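Local coordinates for possible substrate binding protein of ABC transporter system (Rhodopseudomonas palustris, PDB 3NND), which is probably the periplasmic substrate-binding component of an ABC transporter, related to leucine-binding proteins and likely to serve amino-acid uptake, at residues L7-I12 with R47-I52. Residues are numbered along the deposited sequence; the frame is centred on the assembly and turned at random.
Sequences LKIALI and RKIVVI
Leu7 lies alongside Ile49, both side chains pointing the same way, with Leu7 CD1 3.9 Å from Ile49 CG1. The Leu7 branch gets there because CG stands anti to the backbone N (chi1 -155°). Ile49 also meets Ile9: its CG2 is 4.0 Å from Ile9 CD1, the two chains crossing at a slant, so Ile49 spans the step between two residues of 7-12. Val51 follows on this same face and turns CG1 to within 3.7 Å of Ile9 O. The other face carries Lys8, Val50, Ala10 and Ile52. Here Ile52 CD1 touches Lys8 CB at 3.9 Å, while Lys8 CG runs beside Val50 CG1 before the lysine chain bends away. At the start of 47-52, Arg47 CD rests against Leu7 CB. The chain passes from one strand to the other through helix 20-37, a beta-alpha-beta crossover, with the short antiparallel strand 43-44 just before 47-55; in the mixed sheet of one alpha/beta lobe of the periplasmic binding protein fold, 7-13 is flanked by 47-55 and 78-80. Between the two faces runs a parallel ladder pairing Leu7 with Ile49 through Ala10 with Ile52. Its bonds run from Leu7 N to Lys48 O, Val50 N to Leu7 O, Ile9 N to Val50 O (3.0 Å), Ile52 N to Ile9 O and Leu11 N to Ile52 O (2.8 Å). The first is the most bent at its hydrogen, 140°, whereas the last three are nearly straight. Leu30 of helix 20-37 packs on Leu11 and Val51. On the edge of strand 7-13 turned to strand 78-80, the Ala10 backbone bonds to Ile78 and Ile80.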
loop_
_atom_site.group_PDB
_atom_site.type_symbol
_atom_site.label_atom_id
_atom_site.label_comp_id
_atom_site.label_asym_id
_atom_site.label_seq_id
_atom_site.Cartn_x
_atom_site.Cartn_y
_atom_site.Cartn_z
ATOM N N LEU B 7 -26.841 11.027 -40.678
ATOM C CA LEU B 7 -26.491 10.472 -39.374
ATOM C C LEU B 7 -26.248 11.614 -38.397
ATOM O O LEU B 7 -25.188 12.237 -38.425
ATOM C CB LEU B 7 -25.241 9.602 -39.486
ATOM C CG LEU B 7 -25.070 8.504 -38.435
ATOM C CD1 LEU B 7 -23.732 7.831 -38.615
ATOM C CD2 LEU B 7 -25.190 9.055 -37.027
ATOM N N LYS B 8 -27.233 11.886 -37.541
ATOM C CA LYS B 8 -27.171 13.030 -36.631
ATOM C C LYS B 8 -26.695 12.675 -35.221
ATOM O O LYS B 8 -27.340 11.912 -34.508
ATOM C CB LYS B 8 -28.533 13.721 -36.567
ATOM C CG LYS B 8 -28.999 14.291 -37.906
ATOM C CD LYS B 8 -30.508 14.556 -37.932
ATOM C CE LYS B 8 -31.315 13.266 -38.150
ATOM N NZ LYS B 8 -31.083 12.602 -39.475
ATOM N N ILE B 9 -25.563 13.238 -34.815
ATOM C CA ILE B 9 -25.035 13.006 -33.476
ATOM C C ILE B 9 -25.118 14.274 -32.640
ATOM O O ILE B 9 -24.565 15.313 -33.014
ATOM C CB ILE B 9 -23.558 12.584 -33.524
ATOM C CG1 ILE B 9 -23.370 11.388 -34.467
ATOM C CG2 ILE B 9 -23.045 12.295 -32.117
ATOM C CD1 ILE B 9 -21.935 11.021 -34.711
ATOM N N ALA B 10 -25.802 14.202 -31.506
ATOM C CA ALA B 10 -25.866 15.353 -30.615
ATOM C C ALA B 10 -24.764 15.276 -29.580
ATOM O O ALA B 10 -24.475 14.205 -29.052
ATOM C CB ALA B 10 -27.209 15.423 -29.934
ATOM N N LEU B 11 -24.146 16.413 -29.294
ATOM C CA LEU B 11 -23.174 16.506 -28.216
ATOM C C LEU B 11 -23.644 17.564 -27.227
ATOM O O LEU B 11 -23.679 18.752 -27.546
ATOM C CB LEU B 11 -21.793 16.870 -28.762
ATOM C CG LEU B 11 -20.709 17.142 -27.721
ATOM C CD1 LEU B 11 -20.331 15.862 -26.991
ATOM C CD2 LEU B 11 -19.492 17.760 -28.366
ATOM N N ILE B 12 -24.037 17.123 -26.039
ATOM C CA ILE B 12 -24.403 18.029 -24.964
ATOM C C ILE B 12 -23.126 18.283 -24.209
ATOM O O ILE B 12 -22.420 17.333 -23.881
ATOM C CB ILE B 12 -25.405 17.375 -23.989
ATOM C CG1 ILE B 12 -26.404 16.499 -24.745
ATOM C CG2 ILE B 12 -26.129 18.423 -23.186
ATOM C CD1 ILE B 12 -27.285 17.250 -25.700
ATOM N N ARG B 47 -23.778 7.501 -45.684
ATOM C CA ARG B 47 -24.441 8.415 -44.759
ATOM C C ARG B 47 -23.538 9.573 -44.390
ATOM O O ARG B 47 -22.422 9.368 -43.939
ATOM C CB ARG B 47 -24.824 7.682 -43.475
ATOM C CG ARG B 47 -26.234 7.138 -43.426
ATOM C CD ARG B 47 -26.569 6.749 -41.993
ATOM N NE ARG B 47 -27.919 6.217 -41.819
ATOM C CZ ARG B 47 -28.223 4.922 -41.880
ATOM N NH1 ARG B 47 -27.271 4.025 -42.129
ATOM N NH2 ARG B 47 -29.477 4.521 -41.695
ATOM N N LYS B 48 -24.030 10.790 -44.564
ATOM C CA LYS B 48 -23.303 11.972 -44.117
ATOM C C LYS B 48 -23.427 12.104 -42.611
ATOM O O LYS B 48 -24.494 11.896 -42.046
ATOM C CB LYS B 48 -23.860 13.232 -44.786
ATOM C CG LYS B 48 -23.246 14.522 -44.283
ATOM C CD LYS B 48 -21.735 14.405 -44.279
ATOM C CE LYS B 48 -21.067 15.736 -43.978
ATOM N NZ LYS B 48 -19.589 15.569 -43.834
ATOM N N ILE B 49 -22.336 12.457 -41.954
ATOM C CA ILE B 49 -22.369 12.613 -40.513
ATOM C C ILE B 49 -22.430 14.092 -40.162
ATOM O O ILE B 49 -21.518 14.851 -40.471
ATOM C CB ILE B 49 -21.143 11.940 -39.856
ATOM C CG1 ILE B 49 -21.200 10.424 -40.055
ATOM C CG2 ILE B 49 -21.075 12.256 -38.378
ATOM C CD1 ILE B 49 -19.873 9.714 -39.809
ATOM N N VAL B 50 -23.520 14.509 -39.539
ATOM C CA VAL B 50 -23.592 15.861 -39.018
ATOM C C VAL B 50 -23.593 15.797 -37.501
ATOM O O VAL B 50 -24.074 14.827 -36.926
ATOM C CB VAL B 50 -24.821 16.624 -39.536
ATOM C CG1 VAL B 50 -25.794 15.674 -40.158
ATOM C CG2 VAL B 50 -25.482 17.400 -38.408
ATOM N N VAL B 51 -23.029 16.828 -36.876
ATOM C CA VAL B 51 -22.895 16.924 -35.429
ATOM C C VAL B 51 -23.552 18.206 -34.889
ATOM O O VAL B 51 -23.295 19.318 -35.370
ATOM C CB VAL B 51 -21.406 16.884 -35.008
ATOM C CG1 VAL B 51 -21.273 16.834 -33.490
ATOM C CG2 VAL B 51 -20.704 15.705 -35.654
ATOM N N ILE B 52 -24.396 18.037 -33.878
ATOM C CA ILE B 52 -25.212 19.119 -33.344
ATOM C C ILE B 52 -24.786 19.341 -31.900
ATOM O O ILE B 52 -24.896 18.433 -31.078
ATOM C CB ILE B 52 -26.706 18.708 -33.385
ATOM C CG1 ILE B 52 -27.145 18.424 -34.822
ATOM C CG2 ILE B 52 -27.577 19.771 -32.792
ATOM C CD1 ILE B 52 -28.041 17.199 -34.968
#